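Local structure of protein BA_2500 (Bacillus anthracis, 4GUC) at residues V42-G47 with G85-P90; T51-I56 with Y72-D77; K55-S60 with V101-L106. The protein is of unknown function, but belongs to a small domain family grouped with the E-set clan, whose members usually adopt immunoglobulin-like beta folds. All coordinates share one frame; numbering follows the deposited sequence. Where two conformers were deposited one is given.

How the contacts relate
Contact 1 joins strands 39-45 and 84-90, a two-stranded sheet of their own. Contacts 2 and 3 share strand 53-59, which lies between strands 69-76 and 98-106 in a larger sheet. Contact 3 is the most central and all its touching residues are buried. Contact 1 is mainly buried, with Thr-43 and Arg-86 on an exposed face. Contact 2 is partly buried and includes a bulge and a bridging water. The apolar faces meet between the sheets: Thr-89 CG2 packs on Ile-75 and Ile-56, and Ile-44 on selenomethionine Met-104. Asp-77 of contact 2 also accepts a hydrogen bond from Arg-86 N of contact 1.

Contact 1: residues V42-G47 with G85-P90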
loop_
_atom_site.group_PDB
_atom_site.type_symbol
_atom_site.label_atom_id
_atom_site.label_comp_id
_atom_site.label_asym_id
_atom_site.label_seq_id
_atom_site.Cartn_x
_atom_site.Cartn_y
_atom_site.Cartn_z
ATOM N N VAL A 42 -9.440 4.586 2.325
ATOM C CA VAL A 42 -10.072 3.710 1.344
ATOM C C VAL A 42 -10.966 2.646 1.955
ATOM O O VAL A 42 -10.702 2.164 3.050
ATOM C CB VAL A 42 -8.985 3.008 0.472
ATOM C CG1 VAL A 42 -8.071 4.082 -0.193
ATOM C CG2 VAL A 42 -8.118 2.069 1.279
ATOM N N THR A 43 -12.008 2.249 1.225
ATOM C CA THR A 43 -12.938 1.176 1.650
ATOM C C THR A 43 -12.891 0.139 0.522
ATOM O O THR A 43 -13.126 0.488 -0.643
ATOM C CB THR A 43 -14.360 1.660 1.928
ATOM O OG1 THR A 43 -14.328 2.540 3.055
ATOM C CG2 THR A 43 -15.289 0.469 2.260
ATOM N N ILE A 44 -12.670 -1.125 0.866
ATOM C CA ILE A 44 -12.483 -2.198 -0.101
ATOM C C ILE A 44 -13.227 -3.461 0.267
ATOM O O ILE A 44 -13.239 -3.851 1.454
ATOM C CB ILE A 44 -10.950 -2.578 -0.073
ATOM C CG1 ILE A 44 -10.070 -1.329 -0.254
ATOM C CG2 ILE A 44 -10.647 -3.606 -1.130
ATOM C CD1 ILE A 44 -8.573 -1.563 -0.137
ATOM N N TYR A 45 -13.868 -4.114 -0.699
ATOM C CA TYR A 45 -14.519 -5.393 -0.440
ATOM C C TYR A 45 -13.436 -6.445 -0.167
ATOM O O TYR A 45 -12.540 -6.634 -1.011
ATOM C CB TYR A 45 -15.377 -5.847 -1.621
ATOM C CG TYR A 45 -15.863 -7.282 -1.492
ATOM C CD1 TYR A 45 -16.821 -7.636 -0.530
ATOM C CD2 TYR A 45 -15.406 -8.294 -2.357
ATOM C CE1 TYR A 45 -17.274 -8.893 -0.401
ATOM C CE2 TYR A 45 -15.878 -9.578 -2.234
ATOM C CZ TYR A 45 -16.832 -9.882 -1.262
ATOM O OH TYR A 45 -17.322 -11.187 -1.155
ATOM N N THR A 46 -13.512 -7.164 0.946
ATOM C CA THR A 46 -12.497 -8.162 1.298
ATOM C C THR A 46 -13.000 -9.593 1.472
ATOM O O THR A 46 -12.270 -10.500 1.855
ATOM C CB THR A 46 -11.704 -7.684 2.486
ATOM O OG1 THR A 46 -12.569 -7.313 3.558
ATOM C CG2 THR A 46 -10.859 -6.432 2.136
ATOM N N GLY A 47 -14.269 -9.826 1.192
ATOM C CA GLY A 47 -14.794 -11.171 1.225
ATOM C C GLY A 47 -15.224 -11.726 2.560
ATOM O O GLY A 47 -15.171 -11.056 3.567
ATOM N N GLY A 85 -13.263 -3.731 4.295
ATOM C CA GLY A 85 -12.229 -3.143 5.139
ATOM C C GLY A 85 -12.096 -1.659 4.878
ATOM O O GLY A 85 -12.212 -1.220 3.724
ATOM N N ARG A 86 -11.850 -0.873 5.930
ATOM C CA ARG A 86 -11.627 0.574 5.791
ATOM C C ARG A 86 -10.200 0.791 6.312
ATOM O O ARG A 86 -9.891 0.404 7.425
ATOM C CB ARG A 86 -12.615 1.416 6.589
ATOM C CG ARG A 86 -12.373 2.884 6.393
ATOM C CD ARG A 86 -13.209 3.701 7.316
ATOM N NE ARG A 86 -12.919 5.118 7.133
ATOM C CZ ARG A 86 -13.345 6.066 7.965
ATOM N NH1 ARG A 86 -14.036 5.727 9.037
ATOM N NH2 ARG A 86 -13.026 7.337 7.740
ATOM N N PHE A 87 -9.357 1.426 5.495
ATOM C CA PHE A 87 -7.930 1.662 5.814
ATOM C C PHE A 87 -7.661 3.159 5.763
ATOM O O PHE A 87 -7.752 3.765 4.692
ATOM C CB PHE A 87 -7.051 0.853 4.842
ATOM C CG PHE A 87 -7.399 -0.637 4.829
ATOM C CD1 PHE A 87 -6.870 -1.509 5.784
ATOM C CD2 PHE A 87 -8.304 -1.149 3.931
ATOM C CE1 PHE A 87 -7.223 -2.821 5.809
ATOM C CE2 PHE A 87 -8.659 -2.499 3.967
ATOM C CZ PHE A 87 -8.130 -3.335 4.895
ATOM N N VAL A 88 -7.341 3.722 6.926
ATOM C CA VAL A 88 -7.163 5.160 7.072
ATOM C C VAL A 88 -5.866 5.538 7.766
ATOM O O VAL A 88 -5.538 4.975 8.819
ATOM C CB VAL A 88 -8.331 5.722 7.979
ATOM C CG1 VAL A 88 -8.239 7.245 8.096
ATOM C CG2 VAL A 88 -9.695 5.344 7.424
ATOM N N THR A 89 -5.092 6.447 7.182
ATOM C CA THR A 89 -3.881 6.878 7.869
ATOM C C THR A 89 -3.517 8.296 7.383
ATOM O O THR A 89 -3.675 8.591 6.201
ATOM C CB THR A 89 -2.713 5.863 7.676
ATOM O OG1 THR A 89 -1.767 5.991 8.731
ATOM C CG2 THR A 89 -2.010 6.036 6.340
ATOM N N PRO A 90 -3.029 9.183 8.291
ATOM C CA PRO A 90 -2.661 10.525 7.865
ATOM C C PRO A 90 -1.340 10.589 7.111
ATOM O O PRO A 90 -0.394 9.851 7.447
ATOM C CB PRO A 90 -2.509 11.291 9.192
ATOM C CG PRO A 90 -2.176 10.256 10.178
ATOM C CD PRO A 90 -2.870 8.989 9.737
#
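Gly-85 and Ile-44 form an antiparallel hydrogen-bonded pair. Gly-85 N donates to Ile-44 O at 2.8 Å, and Ile-44 N donates back to Gly-85 O. The same Gly-85 O meets the CA-H of Thr-43, with a CA to O distance of 3.3 Å. Gly-85 has no side chain, and CE2 of the Phe-87 ring lies close to Gly-85 CA, at 3.8 Å.

Arg-86 follows, paired with Thr-43 without backbone bonds between them. Both side chains lie on the exposed face of the sheet. Thr-43 OG1 sits 3.9 Å from Arg-86 CG, an approach to the aliphatic part of the arginine. CG of Arg-86 is anti to the backbone N (chi1 -179°), and the chain runs extended to NE. Its NH2 makes a salt bridge with Asp-41, on the strand that carries Thr-43.

Phe-87 turns to the buried face and pairs with Val-42. Phe-87 N donates to Val-42 O at 2.9 Å. The return bond, Val-42 N to Phe-87 O, is 3.0 Å long, with the donor tilted 26° from the carbonyl plane. Val-42 CG2 lies at the edge of the Phe-87 ring, near its plane, and is 3.9 Å from Phe-87 CB. Ile-44 crosses Phe-87 at about a right angle, with its CD1 4.1 Å from CD2 of the ring. Ile-75 and Val-54 of the neighbouring sheet also touch the Phe-87 side chain.

The result is a regular antiparallel ladder with one polar face and one apolar face. Its apolar face packs against the larger sheet of the domain. This is consistent with the immunoglobulin-like beta sandwich expected of the E-set clan.

Contact 2: residues T51-I56 with Y72-D77; sequences TGIVKI and YKTIYD
A classic beta bulge marks this part of the hairpin made by strands 53-59 and 69-76: Tyr-72 and Lys-73 both face Ile-56. Ile-56 O accepts two backbone bonds, from Tyr-72 N at 2.8 Å and from Lys-73 N at 3.3 Å. The longer one arrives in the carbonyl plane, on a lone pair. Ile-56 N donates in turn to Lys-73 O. Two residues before Ile-56, Val-54 exchanges two bonds with Ile-75. The shorter of these, Ile-75 N to Val-54 O, measures 2.7 Å.

Ile-53 lies beside Tyr-76, both pointing the same way, and its CD1 reaches CE1 of the tyrosine ring at 3.7 Å. Its other branch, CG2, is anti to the backbone N and meets CG2 of Thr-74 at 3.7 Å. Lys-55 lies alongside Thr-74 on this same face. Its methylenes pass the hydroxyl, CE being 3.9 Å from Thr-74 OG1. The extended chain carries NZ on to a salt bridge with Asp-9 and a cation-pi contact with Trp-11.

Val-54, Ile-56 and Ile-75, all buried, lie on the other face, together with the exposed Lys-73. Ile-75 crosses Ile-56, with the two CD1 atoms 4.1 Å apart. Phe-87 and Thr-89 of the second sheet pack on this face.

Between Gly-52 and Asp-77 a water joins the segments. It donates to Gly-52 O at 2.8 Å and accepts from Asp-77 N.

The chemistry thus changes along the hairpin. Direct backbone bonds and aliphatic packing hold the middle. One carbonyl serves two donors at the bulge, and a water links Gly-52 and Asp-77. The ammonium of Lys-55 is probably stabilised by the carboxylate and indole beyond it.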
loop_
_atom_site.group_PDB
_atom_site.type_symbol
_atom_site.label_atom_id
_atom_site.label_comp_id
_atom_site.label_asym_id
_atom_site.label_seq_id
_atom_site.Cartn_x
_atom_site.Cartn_y
_atom_site.Cartn_z
ATOM N N THR A 51 -9.470 -11.248 6.481
ATOM C CA THR A 51 -9.479 -9.821 6.785
ATOM C C THR A 51 -8.227 -9.221 6.148
ATOM O O THR A 51 -7.136 -9.799 6.272
ATOM C CB THR A 51 -9.655 -9.540 8.322
ATOM O OG1 THR A 51 -11.009 -9.883 8.711
ATOM C CG2 THR A 51 -9.418 -8.063 8.631
ATOM N N GLY A 52 -8.339 -8.110 5.419
ATOM C CA GLY A 52 -7.156 -7.534 4.789
ATOM C C GLY A 52 -6.359 -6.587 5.640
ATOM O O GLY A 52 -6.808 -6.077 6.655
ATOM N N ILE A 53 -5.108 -6.388 5.215
ATOM C CA ILE A 53 -4.156 -5.455 5.827
ATOM C C ILE A 53 -3.559 -4.680 4.649
ATOM O O ILE A 53 -3.253 -5.264 3.600
ATOM C CB ILE A 53 -3.007 -6.184 6.571
ATOM C CG1 ILE A 53 -3.561 -7.032 7.741
ATOM C CG2 ILE A 53 -1.949 -5.186 7.080
ATOM C CD1 ILE A 53 -2.484 -7.864 8.407
ATOM N N VAL A 54 -3.375 -3.376 4.828
ATOM C CA VAL A 54 -2.777 -2.537 3.789
ATOM C C VAL A 54 -1.452 -1.933 4.270
ATOM O O VAL A 54 -1.335 -1.520 5.423
ATOM C CB VAL A 54 -3.724 -1.375 3.388
ATOM C CG1 VAL A 54 -2.984 -0.298 2.535
ATOM C CG2 VAL A 54 -4.963 -1.904 2.717
ATOM N N LYS A 55 -0.435 -1.954 3.431
ATOM C CA LYS A 55 0.820 -1.319 3.717
ATOM C C LYS A 55 1.108 -0.270 2.651
ATOM O O LYS A 55 0.738 -0.441 1.482
ATOM C CB LYS A 55 1.975 -2.332 3.673
ATOM C CG LYS A 55 2.086 -3.267 4.853
ATOM C CD LYS A 55 3.150 -4.329 4.694
ATOM C CE LYS A 55 3.229 -5.223 5.900
ATOM N NZ LYS A 55 4.261 -6.276 5.596
ATOM N N ILE A 56 1.726 0.828 3.070
ATOM C CA ILE A 56 2.213 1.878 2.210
ATOM C C ILE A 56 3.747 1.695 2.160
ATOM O O ILE A 56 4.403 1.717 3.204
ATOM C CB ILE A 56 1.856 3.299 2.679
ATOM C CG1 ILE A 56 0.323 3.486 2.714
ATOM C CG2 ILE A 56 2.518 4.324 1.763
ATOM C CD1 ILE A 56 -0.155 4.870 3.142
ATOM N N TYR A 72 6.603 1.906 4.946
ATOM C CA TYR A 72 6.436 3.131 5.735
ATOM C C TYR A 72 5.290 3.021 6.725
ATOM O O TYR A 72 5.310 3.692 7.768
ATOM C CB TYR A 72 6.270 4.392 4.844
ATOM C CG TYR A 72 7.593 5.072 4.570
ATOM C CD1 TYR A 72 8.607 4.425 3.871
ATOM C CD2 TYR A 72 7.823 6.371 5.002
ATOM C CE1 TYR A 72 9.834 5.032 3.655
ATOM C CE2 TYR A 72 9.043 7.008 4.752
ATOM C CZ TYR A 72 10.033 6.336 4.081
ATOM O OH TYR A 72 11.259 6.949 3.835
ATOM N N LYS A 73 4.275 2.224 6.427
ATOM C CA LYS A 73 3.136 2.110 7.338
ATOM C C LYS A 73 2.367 0.839 7.122
ATOM O O LYS A 73 2.229 0.398 5.984
ATOM C CB LYS A 73 2.168 3.279 7.104
ATOM C CG LYS A 73 1.173 3.554 8.224
ATOM C CD LYS A 73 1.876 4.096 9.468
ATOM C CE LYS A 73 0.930 4.347 10.624
ATOM N NZ LYS A 73 1.684 4.929 11.788
ATOM N N THR A 74 1.849 0.254 8.207
ATOM C CA THR A 74 0.987 -0.947 8.169
ATOM C C THR A 74 -0.345 -0.409 8.701
ATOM O O THR A 74 -0.404 0.203 9.781
ATOM C CB THR A 74 1.490 -2.090 9.050
ATOM O OG1 THR A 74 2.788 -2.462 8.594
ATOM C CG2 THR A 74 0.540 -3.261 8.940
ATOM N N ILE A 75 -1.419 -0.624 7.956
ATOM C CA ILE A 75 -2.737 -0.111 8.310
ATOM C C ILE A 75 -3.746 -1.256 8.460
ATOM O O ILE A 75 -3.939 -2.092 7.549
ATOM C CB ILE A 75 -3.265 0.838 7.205
ATOM C CG1 ILE A 75 -2.196 1.839 6.726
ATOM C CG2 ILE A 75 -4.538 1.550 7.686
ATOM C CD1 ILE A 75 -2.673 2.756 5.554
ATOM N N TYR A 76 -4.398 -1.320 9.614
ATOM C CA TYR A 76 -5.433 -2.331 9.866
ATOM C C TYR A 76 -6.808 -1.798 9.551
ATOM O O TYR A 76 -7.010 -0.600 9.461
ATOM C CB TYR A 76 -5.347 -2.869 11.295
ATOM C CG TYR A 76 -4.167 -3.803 11.460
ATOM C CD1 TYR A 76 -4.356 -5.177 11.359
ATOM C CD2 TYR A 76 -2.894 -3.329 11.658
ATOM C CE1 TYR A 76 -3.308 -6.054 11.487
ATOM C CE2 TYR A 76 -1.811 -4.212 11.786
ATOM C CZ TYR A 76 -2.042 -5.570 11.689
ATOM O OH TYR A 76 -1.008 -6.476 11.813
ATOM N N ASP A 77 -7.743 -2.707 9.313
ATOM C CA ASP A 77 -9.125 -2.370 9.018
ATOM C C ASP A 77 -9.748 -1.736 10.265
ATOM O O ASP A 77 -9.823 -2.393 11.302
ATOM C CB ASP A 77 -9.873 -3.657 8.630
ATOM C CG ASP A 77 -11.383 -3.519 8.642
ATOM O OD1 ASP A 77 -11.971 -2.457 8.417
ATOM O OD2 ASP A 77 -12.024 -4.573 8.871
HETATM O O HOH W 1 -6.892 -5.476 9.390
#

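Contact 3: residues K55-S60 with V101-L106; sequences KIYQLS and VAVMKL
The ring of Tyr-57 touches Val-103 obliquely, and Val-101 O lies at its edge, near the ring plane. CD2 of the ring is 3.9 Å from Val-103 CG2, and CE2 also approaches Val-103 CB. Trp-11, Gln-14 and Leu-69 also touch this side chain. The ring hydroxyl is hydrogen-bonded to Asp-9 OD2, while OD1 of the same carboxylate pairs with Lys-55 NZ.

The second flat group is the amide of Gln-58. Its OE1 accepts a bond from Ser-60 OG at 2.8 Å, in the amide plane and on a lone pair. Its NE2 is hydrogen-bonded to Tyr-100 OH. The amide is therefore held at both polar atoms.

Closer to the backbone, Val-101 CG1 lies between the backbone N and the carbonyl carbon (chi1 60°) and comes within 4.2 Å of Tyr-57 CB. Four hydrogen bonds tie the strands. Tyr-57 N donates to Val-101 O at 2.9 Å, and Val-101 N returns a bond to Tyr-57 O. Lys-55 N reaches Val-103 O at 2.8 Å, and Val-103 N answers to Lys-55 O. Between these pairs stands the non-hydrogen-bonded pair of Ile-56 and Ala-102, whose side chains lie on the opposite face. Here CA-H contacts add to the ladder: Ala-102 CA lies 3.4 Å from Lys-55 O, and Ile-56 CA approaches Val-101 O.

Leu-19 of helix 16-22 covers Val-101 and Val-103 on the Tyr-57 face. In this buried ladder the N-H and C=O groups of Lys-55, Tyr-57, Val-101 and Val-103 satisfy one another, while those of Ile-56 turn to strand 69-76. On the Tyr-57 face one carboxylate, Asp-9, receives both the phenol and the ammonium, which probably fixes these two polar ends relative to each other.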
loop_
_atom_site.group_PDB
_atom_site.type_symbol
_atom_site.label_atom_id
_atom_site.label_comp_id
_atom_site.label_asym_id
_atom_site.label_seq_id
_atom_site.Cartn_x
_atom_site.Cartn_y
_atom_site.Cartn_z
ATOM N N LYS A 55 -0.435 -1.954 3.431
ATOM C CA LYS A 55 0.820 -1.319 3.717
ATOM C C LYS A 55 1.108 -0.270 2.651
ATOM O O LYS A 55 0.738 -0.441 1.482
ATOM C CB LYS A 55 1.975 -2.332 3.673
ATOM C CG LYS A 55 2.086 -3.267 4.853
ATOM C CD LYS A 55 3.150 -4.329 4.694
ATOM C CE LYS A 55 3.229 -5.223 5.900
ATOM N NZ LYS A 55 4.261 -6.276 5.596
ATOM N N ILE A 56 1.726 0.828 3.070
ATOM C CA ILE A 56 2.213 1.878 2.210
ATOM C C ILE A 56 3.747 1.695 2.160
ATOM O O ILE A 56 4.403 1.717 3.204
ATOM C CB ILE A 56 1.856 3.299 2.679
ATOM C CG1 ILE A 56 0.323 3.486 2.714
ATOM C CG2 ILE A 56 2.518 4.324 1.763
ATOM C CD1 ILE A 56 -0.155 4.870 3.142
ATOM N N TYR A 57 4.278 1.452 0.966
ATOM C CA TYR A 57 5.701 1.319 0.748
ATOM C C TYR A 57 6.227 2.467 -0.103
ATOM O O TYR A 57 5.540 2.972 -0.992
ATOM C CB TYR A 57 6.020 0.068 -0.073
ATOM C CG TYR A 57 5.721 -1.308 0.514
ATOM C CD1 TYR A 57 6.711 -2.031 1.169
ATOM C CD2 TYR A 57 4.492 -1.930 0.343
ATOM C CE1 TYR A 57 6.479 -3.316 1.659
ATOM C CE2 TYR A 57 4.250 -3.199 0.831
ATOM C CZ TYR A 57 5.244 -3.904 1.468
ATOM O OH TYR A 57 4.937 -5.171 1.884
ATOM N N GLN A 58 7.471 2.872 0.149
ATOM C CA GLN A 58 8.136 3.857 -0.662
ATOM C C GLN A 58 8.944 3.079 -1.722
ATOM O O GLN A 58 9.532 2.031 -1.446
ATOM C CB GLN A 58 9.112 4.698 0.170
ATOM C CG GLN A 58 9.789 5.776 -0.626
ATOM C CD GLN A 58 10.904 6.460 0.142
ATOM O OE1 GLN A 58 12.058 6.050 0.005
ATOM N NE2 GLN A 58 10.568 7.367 1.023
ATOM N N LEU A 59 8.957 3.585 -2.952
ATOM C CA LEU A 59 9.709 2.973 -4.048
ATOM C C LEU A 59 11.024 3.771 -4.170
ATOM O O LEU A 59 11.002 4.953 -4.567
ATOM C CB LEU A 59 8.886 3.008 -5.354
ATOM C CG LEU A 59 9.559 2.476 -6.632
ATOM C CD1 LEU A 59 10.121 1.107 -6.473
ATOM C CD2 LEU A 59 8.595 2.494 -7.803
ATOM N N SER A 60 12.157 3.135 -3.866
ATOM C CA SER A 60 13.430 3.810 -3.944
ATOM C C SER A 60 14.539 2.793 -3.959
ATOM O O SER A 60 14.397 1.671 -3.483
ATOM C CB SER A 60 13.592 4.818 -2.815
ATOM O OG SER A 60 13.555 4.207 -1.550
ATOM N N VAL A 101 3.491 3.263 -2.948
ATOM C CA VAL A 101 2.465 2.350 -3.453
ATOM C C VAL A 101 1.753 1.716 -2.292
ATOM O O VAL A 101 2.369 1.441 -1.259
ATOM C CB VAL A 101 3.018 1.242 -4.410
ATOM C CG1 VAL A 101 4.050 0.367 -3.743
ATOM C CG2 VAL A 101 1.875 0.395 -5.021
ATOM N N ALA A 102 0.431 1.543 -2.417
ATOM C CA ALA A 102 -0.376 0.895 -1.394
ATOM C C ALA A 102 -0.642 -0.535 -1.855
ATOM O O ALA A 102 -1.076 -0.773 -2.996
ATOM C CB ALA A 102 -1.691 1.635 -1.140
ATOM N N VAL A 103 -0.388 -1.485 -0.956
ATOM C CA VAL A 103 -0.554 -2.900 -1.223
ATOM C C VAL A 103 -1.430 -3.531 -0.157
ATOM O O VAL A 103 -1.261 -3.229 1.026
ATOM C CB VAL A 103 0.835 -3.630 -1.213
ATOM C CG1 VAL A 103 0.717 -5.123 -1.443
ATOM C CG2 VAL A 103 1.768 -2.987 -2.249
HETATM N N MSE A 104 -2.365 -4.390 -0.561
HETATM C CA MSE A 104 -3.208 -5.115 0.355
HETATM C C MSE A 104 -2.941 -6.601 0.281
HETATM O O MSE A 104 -2.851 -7.169 -0.828
HETATM C CB MSE A 104 -4.693 -4.871 0.086
HETATM C CG MSE A 104 -5.620 -5.553 1.124
HETATM SE SE MSE A 104 -7.500 -5.246 0.953
HETATM C CE MSE A 104 -7.800 -6.229 -0.656
ATOM N N LYS A 105 -2.749 -7.226 1.439
ATOM C CA LYS A 105 -2.597 -8.672 1.534
ATOM C C LYS A 105 -3.963 -9.172 2.045
ATOM O O LYS A 105 -4.484 -8.669 3.057
ATOM C CB LYS A 105 -1.505 -9.080 2.486
ATOM C CG LYS A 105 -1.351 -10.638 2.595
ATOM C CD LYS A 105 -0.211 -10.990 3.481
ATOM C CE LYS A 105 0.000 -12.490 3.634
ATOM N NZ LYS A 105 -1.128 -13.165 4.340
ATOM N N LEU A 106 -4.534 -10.162 1.358
ATOM C CA LEU A 106 -5.844 -10.726 1.743
ATOM C C LEU A 106 -5.662 -12.213 1.566
ATOM O O LEU A 106 -5.660 -12.731 0.450
ATOM C CB LEU A 106 -6.953 -10.197 0.863
ATOM C CG LEU A 106 -8.372 -10.570 1.238
ATOM C CD1 LEU A 106 -8.759 -9.963 2.595
ATOM C CD2 LEU A 106 -9.338 -10.123 0.134
#